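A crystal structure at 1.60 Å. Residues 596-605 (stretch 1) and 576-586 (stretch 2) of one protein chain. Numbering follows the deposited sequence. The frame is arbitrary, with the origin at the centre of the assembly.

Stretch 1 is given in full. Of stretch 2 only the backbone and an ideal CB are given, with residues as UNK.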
ATOM      1  N   ARG B 596      43.845  17.572 -12.721  1.00  7.95           N
ATOM      2  CA  ARG B 596      42.850  18.605 -12.518  1.00 11.00           C
ATOM      3  C   ARG B 596      43.433  19.977 -12.755  1.00  8.87           C
ATOM      4  O   ARG B 596      42.856  20.805 -13.436  1.00  8.42           O
ATOM      5  CB  ARG B 596      42.298  18.547 -11.104  1.00 12.60           C
ATOM      6  CG  ARG B 596      41.072  19.439 -10.969  1.00 11.34           C
ATOM      7  CD  ARG B 596      40.417  19.332  -9.624  1.00 10.28           C
ATOM      8  NE  ARG B 596      39.124  20.018  -9.604  1.00 11.39           N
ATOM      9  CZ  ARG B 596      38.408  20.147  -8.501  1.00 15.25           C
ATOM     10  NH1 ARG B 596      38.859  19.620  -7.372  1.00 19.97           N
ATOM     11  NH2 ARG B 596      37.259  20.767  -8.527  1.00 18.48           N
ATOM     12  N   TRP B 597      44.571  20.240 -12.128  1.00  8.84           N
ATOM     13  CA  TRP B 597      45.158  21.589 -12.218  1.00 10.26           C
ATOM     14  C   TRP B 597      45.774  21.876 -13.583  1.00 10.35           C
ATOM     15  O   TRP B 597      45.723  22.996 -14.056  1.00 10.87           O
ATOM     16  CB  TRP B 597      46.128  21.834 -11.062  1.00 11.25           C
ATOM     17  CG  TRP B 597      45.309  22.136  -9.821  1.00 10.01           C
ATOM     18  CD1 TRP B 597      45.113  21.341  -8.739  1.00 13.69           C
ATOM     19  CD2 TRP B 597      44.514  23.297  -9.628  1.00 11.68           C
ATOM     20  NE1 TRP B 597      44.268  21.951  -7.858  1.00 13.52           N
ATOM     21  CE2 TRP B 597      43.888  23.163  -8.372  1.00 11.85           C
ATOM     22  CE3 TRP B 597      44.263  24.447 -10.397  1.00 12.91           C
ATOM     23  CZ2 TRP B 597      43.023  24.139  -7.869  1.00 13.60           C
ATOM     24  CZ3 TRP B 597      43.424  25.429  -9.880  1.00 14.81           C
ATOM     25  CH2 TRP B 597      42.816  25.260  -8.619  1.00 11.91           C
ATOM     26  N   HIS B 598      46.358  20.871 -14.223  1.00 10.14           N
ATOM     27  CA  HIS B 598      46.838  21.048 -15.570  1.00  9.96           C
ATOM     28  C   HIS B 598      45.683  21.282 -16.533  1.00  9.31           C
ATOM     29  O   HIS B 598      45.799  22.107 -17.419  1.00  8.93           O
ATOM     30  CB  HIS B 598      47.753  19.896 -15.977  1.00  9.43           C
ATOM     31  CG  HIS B 598      49.089  19.982 -15.319  1.00 13.39           C
ATOM     32  ND1 HIS B 598      50.075  20.850 -15.742  1.00 15.61           N
ATOM     33  CD2 HIS B 598      49.582  19.357 -14.226  1.00 15.18           C
ATOM     34  CE1 HIS B 598      51.117  20.757 -14.940  1.00 17.77           C
ATOM     35  NE2 HIS B 598      50.852  19.851 -14.021  1.00 15.51           N
ATOM     36  N   ASP B 599      44.579  20.584 -16.330  1.00  7.91           N
ATOM     37  CA  ASP B 599      43.380  20.841 -17.130  1.00  8.19           C
ATOM     38  C   ASP B 599      42.843  22.286 -16.972  1.00  7.99           C
ATOM     39  O   ASP B 599      42.585  23.019 -17.952  1.00  7.98           O
ATOM     40  CB  ASP B 599      42.313  19.793 -16.768  1.00  7.24           C
ATOM     41  CG  ASP B 599      40.950  20.138 -17.347  1.00 10.63           C
ATOM     42  OD1 ASP B 599      40.627  19.607 -18.449  1.00 12.34           O
ATOM     43  OD2 ASP B 599      40.259  20.996 -16.762  1.00  9.28           O
ATOM     44  N   ALA B 600      42.732  22.717 -15.735  1.00  9.55           N
ATOM     45  CA  ALA B 600      42.198  24.069 -15.461  1.00 10.07           C
ATOM     46  C   ALA B 600      43.025  25.174 -16.104  1.00  9.64           C
ATOM     47  O   ALA B 600      42.500  26.101 -16.749  1.00  8.39           O
ATOM     48  CB  ALA B 600      42.117  24.302 -13.980  1.00  9.76           C
ATOM     49  N   PHE B 601      44.329  25.109 -15.917  1.00  7.37           N
ATOM     50  CA  PHE B 601      45.206  26.102 -16.516  1.00  7.62           C
ATOM     51  C   PHE B 601      45.384  25.967 -18.014  1.00  6.75           C
ATOM     52  O   PHE B 601      45.732  26.963 -18.665  1.00  8.44           O
ATOM     53  CB  PHE B 601      46.529  26.230 -15.740  1.00  7.04           C
ATOM     54  CG  PHE B 601      46.361  27.028 -14.490  1.00  7.49           C
ATOM     55  CD1 PHE B 601      46.314  28.417 -14.589  1.00 11.72           C
ATOM     56  CD2 PHE B 601      46.160  26.432 -13.239  1.00 10.52           C
ATOM     57  CE1 PHE B 601      46.109  29.213 -13.496  1.00 12.17           C
ATOM     58  CE2 PHE B 601      45.965  27.227 -12.132  1.00 10.26           C
ATOM     59  CZ  PHE B 601      45.935  28.640 -12.257  1.00  9.69           C
ATOM     60  N   SER B 602      45.157  24.782 -18.564  1.00  6.51           N
ATOM     61  CA  SER B 602      45.122  24.617 -20.009  1.00  6.52           C
ATOM     62  C   SER B 602      43.971  25.450 -20.573  1.00  9.18           C
ATOM     63  O   SER B 602      44.151  26.225 -21.504  1.00  9.95           O
ATOM     64  CB  SER B 602      44.961  23.164 -20.411  1.00  8.44           C
ATOM     65  OG  SER B 602      44.936  23.068 -21.828  1.00 11.98           O
ATOM     66  N   PHE B 603      42.807  25.291 -19.949  1.00  7.56           N
ATOM     67  CA  PHE B 603      41.647  26.085 -20.325  1.00 10.08           C
ATOM     68  C   PHE B 603      41.968  27.569 -20.139  1.00  8.16           C
ATOM     69  O   PHE B 603      41.761  28.387 -21.060  1.00 10.93           O
ATOM     70  CB  PHE B 603      40.444  25.657 -19.497  1.00 10.69           C
ATOM     71  CG  PHE B 603      39.101  25.923 -20.140  1.00 13.77           C
ATOM     72  CD1 PHE B 603      38.933  26.804 -21.191  1.00 10.69           C
ATOM     73  CD2 PHE B 603      37.992  25.282 -19.660  1.00 21.33           C
ATOM     74  CE1 PHE B 603      37.640  27.016 -21.765  1.00 11.10           C
ATOM     75  CE2 PHE B 603      36.740  25.512 -20.208  1.00 26.85           C
ATOM     76  CZ  PHE B 603      36.573  26.377 -21.242  1.00 17.64           C
ATOM     77  N   ALA B 604      42.553  27.932 -18.985  1.00  6.15           N
ATOM     78  CA  ALA B 604      42.911  29.347 -18.765  1.00  7.31           C
ATOM     79  C   ALA B 604      43.882  29.920 -19.826  1.00  6.50           C
ATOM     80  O   ALA B 604      43.831  31.117 -20.220  1.00  5.95           O
ATOM     81  CB  ALA B 604      43.455  29.592 -17.352  1.00  8.87           C
ATOM     82  N   ALA B 605      44.757  29.067 -20.334  1.00  8.06           N
ATOM     83  CA  ALA B 605      45.714  29.487 -21.349  1.00  6.87           C
ATOM     84  C   ALA B 605      44.995  29.954 -22.625  1.00  4.82           C
ATOM     85  O   ALA B 605      45.474  30.837 -23.303  1.00  6.84           O
ATOM     86  CB  ALA B 605      46.674  28.340 -21.672  1.00  8.54           C
ATOM     87  N   UNK B 576      39.024  37.519 -16.265  1.00 11.55           N
ATOM     88  CA  UNK B 576      38.572  36.466 -17.174  1.00 13.93           C
ATOM     89  C   UNK B 576      39.256  35.141 -16.862  1.00 10.57           C
ATOM     90  O   UNK B 576      38.631  34.065 -16.949  1.00 12.30           O
ATOM     91  CB  UNK B 576      38.839  36.864 -18.627  1.00 13.93           C
ATOM     92  N   UNK B 577      40.508  35.185 -16.436  1.00  8.55           N
ATOM     93  CA  UNK B 577      41.216  33.962 -15.988  1.00  9.02           C
ATOM     94  C   UNK B 577      40.521  33.389 -14.759  1.00  9.57           C
ATOM     95  O   UNK B 577      40.253  32.200 -14.712  1.00 10.82           O
ATOM     96  CB  UNK B 577      42.684  34.258 -15.674  1.00  9.02           C
ATOM     97  N   UNK B 578      40.186  34.227 -13.790  1.00 11.11           N
ATOM     98  CA  UNK B 578      39.441  33.770 -12.620  1.00 13.93           C
ATOM     99  C   UNK B 578      38.110  33.150 -12.995  1.00 12.01           C
ATOM    100  O   UNK B 578      37.714  32.106 -12.454  1.00 13.69           O
ATOM    101  CB  UNK B 578      39.211  34.933 -11.653  1.00 13.93           C
ATOM    102  N   UNK B 579      37.407  33.725 -13.960  1.00 11.75           N
ATOM    103  CA  UNK B 579      36.116  33.202 -14.293  1.00 13.56           C
ATOM    104  C   UNK B 579      36.265  31.860 -14.999  1.00 13.21           C
ATOM    105  O   UNK B 579      35.480  30.947 -14.771  1.00 16.30           O
ATOM    106  CB  UNK B 579      35.343  34.197 -15.161  1.00 13.56           C
ATOM    107  N   UNK B 580      37.282  31.758 -15.847  1.00 11.49           N
ATOM    108  CA  UNK B 580      37.474  30.502 -16.571  1.00 12.62           C
ATOM    109  C   UNK B 580      37.858  29.385 -15.591  1.00 11.32           C
ATOM    110  O   UNK B 580      37.339  28.249 -15.669  1.00 12.43           O
ATOM    111  CB  UNK B 580      38.546  30.662 -17.651  1.00 12.62           C
ATOM    112  N   UNK B 581      38.768  29.688 -14.678  1.00 10.62           N
ATOM    113  CA  UNK B 581      39.166  28.695 -13.679  1.00 11.13           C
ATOM    114  C   UNK B 581      37.968  28.255 -12.812  1.00 13.02           C
ATOM    115  O   UNK B 581      37.724  27.062 -12.586  1.00 15.61           O
ATOM    116  CB  UNK B 581      40.276  29.263 -12.792  1.00 11.13           C
ATOM    117  N   UNK B 582      37.168  29.211 -12.355  1.00 14.96           N
ATOM    118  CA  UNK B 582      36.047  28.878 -11.468  1.00 20.05           C
ATOM    119  C   UNK B 582      35.090  27.949 -12.161  1.00 20.90           C
ATOM    120  O   UNK B 582      34.703  26.904 -11.622  1.00 24.13           O
ATOM    121  CB  UNK B 582      35.312  30.140 -11.010  1.00 20.05           C
ATOM    122  N   UNK B 583      34.686  28.331 -13.360  1.00 20.60           N
ATOM    123  CA  UNK B 583      33.674  27.564 -14.064  1.00 24.21           C
ATOM    124  C   UNK B 583      34.203  26.152 -14.363  1.00 21.34           C
ATOM    125  O   UNK B 583      33.498  25.151 -14.168  1.00 20.31           O
ATOM    126  CB  UNK B 583      33.264  28.276 -15.355  1.00 24.21           C
ATOM    127  N   UNK B 584      35.464  26.054 -14.765  1.00 16.58           N
ATOM    128  CA  UNK B 584      36.017  24.744 -15.119  1.00 13.03           C
ATOM    129  C   UNK B 584      36.197  23.848 -13.883  1.00 14.24           C
ATOM    130  O   UNK B 584      35.874  22.670 -13.919  1.00 14.04           O
ATOM    131  CB  UNK B 584      37.358  24.919 -15.835  1.00 13.03           C
ATOM    132  N   UNK B 585      36.743  24.388 -12.818  1.00 14.02           N
ATOM    133  CA  UNK B 585      37.001  23.555 -11.634  1.00 14.23           C
ATOM    134  C   UNK B 585      35.728  22.955 -11.061  1.00 16.64           C
ATOM    135  O   UNK B 585      35.768  21.843 -10.532  1.00 15.46           O
ATOM    136  CB  UNK B 585      37.706  24.378 -10.554  1.00 14.23           C
ATOM    137  N   UNK B 586      34.602  23.663 -11.165  1.00 15.96           N
ATOM    138  CA  UNK B 586      33.318  23.126 -10.647  1.00 19.16           C
ATOM    139  C   UNK B 586      32.990  21.788 -11.282  1.00 19.41           C
ATOM    140  O   UNK B 586      32.280  20.963 -10.704  1.00 18.26           O
ATOM    141  CB  UNK B 586      32.174  24.109 -10.905  1.00 19.16           C
TER

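Both stretches are helical, with axes approaching to 8.9 Å and N-to-C directions 140° apart, so ascending numbers in 576-586 meet descending numbers in 596-605.

Position 576 has no atom of stretch 1 within 5.5 Å of its ideal CB, so many helix-compatible residues would suit it; it is Lys576, which makes no contact.

At 577 CA-to-CB points sideways, and the ideal CB lies 5.0 Å from Ala604 CB. A small or medium apolar group fits beside that methyl. The residue is Val577, whose CG1 reaches Ala604 CB at 4.3 Å.

Positions 578 and 579 again find nothing within 5.5 Å of the ideal CB and set few demands; they are Asn578 and Lys579, neither in contact.

Position 580 points toward stretch 1, its ideal CB 4.7 Å from Ala604 CA and 5.2 Å from Phe603 O. So close to backbone, a compact residue such as Ala, Ser, Thr or Val is favoured. Thr580 is found: CG2 sits over one face of the Phe603 ring, 4.2 Å from its centroid and 25° off the normal, and lies 3.9 Å from Ala604 N.

At 581 the bond points sideways, with the ideal CB 5.4 Å from Ala600 CB. Ala600 and Ala604 leave room and Phe601 offers a ring face, so Leu, Ile or Met could fill the space. Leu581, chi1 m and chi2 t, brings CD2 3.9 Å from the Phe601 ring centroid, only 7° off the normal; the same CD2 lies 3.8 Å from Ala600 CB and 4.0 Å from Ala604 CB.

Position 582 has open space at its ideal CB and holds Ala582; 583 is similarly free and holds Lys583, whose end leads away.

Position 584 points toward stretch 1, its ideal CB 3.9 Å from Phe603 CD2 and 5.0 Å from Asp599 OD2. The carboxylate invites a cationic donor, Lys or Arg. Arg584 answers with a two-pronged salt bridge: NE donates to Asp599 OD2 (2.8 Å, 166°) and NH2 to Asp599 OD1 (2.9 Å, 165°). Its CD packs at the Phe603 ring edge, 3.7 Å from Phe603 CD2.

At 585 the bond points sideways, with the ideal CB 4.2 Å from Arg596 NH2. Trp597 and Ala600 offer apolar surface, suiting Leu or Met. Leu585 places CD2 over the six-membered ring of Trp597, 4.0 Å from its centroid, and CD1 3.5 Å from Trp597 CH2. Its backbone O accepts from Arg596 NH2 at 2.7 Å, a bond independent of side-chain identity.

Position 586 points away and is permissive; it is Glu586.

Stretch 2, residues 576-586: KVNKTLAKRLE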
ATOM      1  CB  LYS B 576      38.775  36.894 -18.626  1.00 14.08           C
ATOM      2  CG  LYS B 576      37.786  37.986 -19.082  1.00 18.07           C
ATOM      3  CD  LYS B 576      37.885  38.215 -20.597  1.00 20.04           C
ATOM      4  CE  LYS B 576      37.042  39.368 -21.088  1.00 27.26           C
ATOM      5  NZ  LYS B 576      35.656  39.253 -20.620  1.00 40.51           N
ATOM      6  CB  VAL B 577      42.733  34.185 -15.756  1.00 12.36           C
ATOM      7  CG1 VAL B 577      43.360  33.093 -14.905  1.00  9.94           C
ATOM      8  CG2 VAL B 577      43.448  34.246 -17.089  1.00 10.04           C
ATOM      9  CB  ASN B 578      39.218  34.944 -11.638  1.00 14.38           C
ATOM     10  CG  ASN B 578      40.483  35.358 -10.855  1.00 16.28           C
ATOM     11  OD1 ASN B 578      41.410  34.590 -10.671  1.00 24.19           O
ATOM     12  ND2 ASN B 578      40.486  36.592 -10.377  1.00 21.18           N
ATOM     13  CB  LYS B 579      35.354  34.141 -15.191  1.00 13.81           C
ATOM     14  CG  LYS B 579      34.905  35.435 -14.526  1.00 22.77           C
ATOM     15  CD  LYS B 579      33.867  36.272 -15.318  1.00 24.13           C
ATOM     16  CE  LYS B 579      33.676  35.872 -16.772  1.00 38.66           C
ATOM     17  NZ  LYS B 579      32.716  34.727 -16.921  1.00 45.62           N
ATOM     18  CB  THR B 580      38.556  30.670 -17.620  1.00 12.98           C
ATOM     19  OG1 THR B 580      38.115  31.593 -18.634  1.00 11.19           O
ATOM     20  CG2 THR B 580      38.970  29.301 -18.245  1.00 14.07           C
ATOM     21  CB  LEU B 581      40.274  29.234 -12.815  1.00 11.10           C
ATOM     22  CG  LEU B 581      41.633  29.479 -13.467  1.00 11.80           C
ATOM     23  CD1 LEU B 581      42.460  30.348 -12.529  1.00 13.29           C
ATOM     24  CD2 LEU B 581      42.323  28.140 -13.782  1.00 11.32           C
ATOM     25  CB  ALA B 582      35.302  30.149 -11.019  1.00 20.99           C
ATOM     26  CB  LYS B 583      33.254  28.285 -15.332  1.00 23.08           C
ATOM     27  CG  LYS B 583      32.255  27.515 -16.188  1.00 33.61           C
ATOM     28  CD  LYS B 583      31.181  28.412 -16.860  1.00 37.03           C
ATOM     29  CE  LYS B 583      29.824  28.405 -16.089  1.00 48.19           C
ATOM     30  NZ  LYS B 583      29.146  29.744 -16.115  1.00 49.31           N
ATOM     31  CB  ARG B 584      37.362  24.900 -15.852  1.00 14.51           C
ATOM     32  CG  ARG B 584      38.006  23.593 -16.300  1.00 11.73           C
ATOM     33  CD  ARG B 584      37.038  22.732 -17.123  1.00 13.77           C
ATOM     34  NE  ARG B 584      37.690  21.517 -17.622  1.00 12.12           N
ATOM     35  CZ  ARG B 584      37.072  20.569 -18.296  1.00 18.13           C
ATOM     36  NH1 ARG B 584      35.767  20.650 -18.505  1.00 19.17           N
ATOM     37  NH2 ARG B 584      37.737  19.505 -18.698  1.00 14.37           N
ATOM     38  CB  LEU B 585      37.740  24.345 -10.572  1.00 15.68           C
ATOM     39  CG  LEU B 585      39.178  24.688 -10.931  1.00 11.72           C
ATOM     40  CD1 LEU B 585      39.628  25.850 -10.056  1.00 15.18           C
ATOM     41  CD2 LEU B 585      40.088  23.475 -10.744  1.00 15.24           C
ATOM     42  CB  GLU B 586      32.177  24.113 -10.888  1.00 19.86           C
ATOM     43  CG  GLU B 586      30.805  23.562 -10.514  1.00 24.66           C
ATOM     44  CD  GLU B 586      29.745  24.630 -10.180  1.00 30.31           C
ATOM     45  OE1 GLU B 586      30.106  25.790  -9.859  1.00 37.38           O
ATOM     46  OE2 GLU B 586      28.539  24.268 -10.211  1.00 22.93           O
TER
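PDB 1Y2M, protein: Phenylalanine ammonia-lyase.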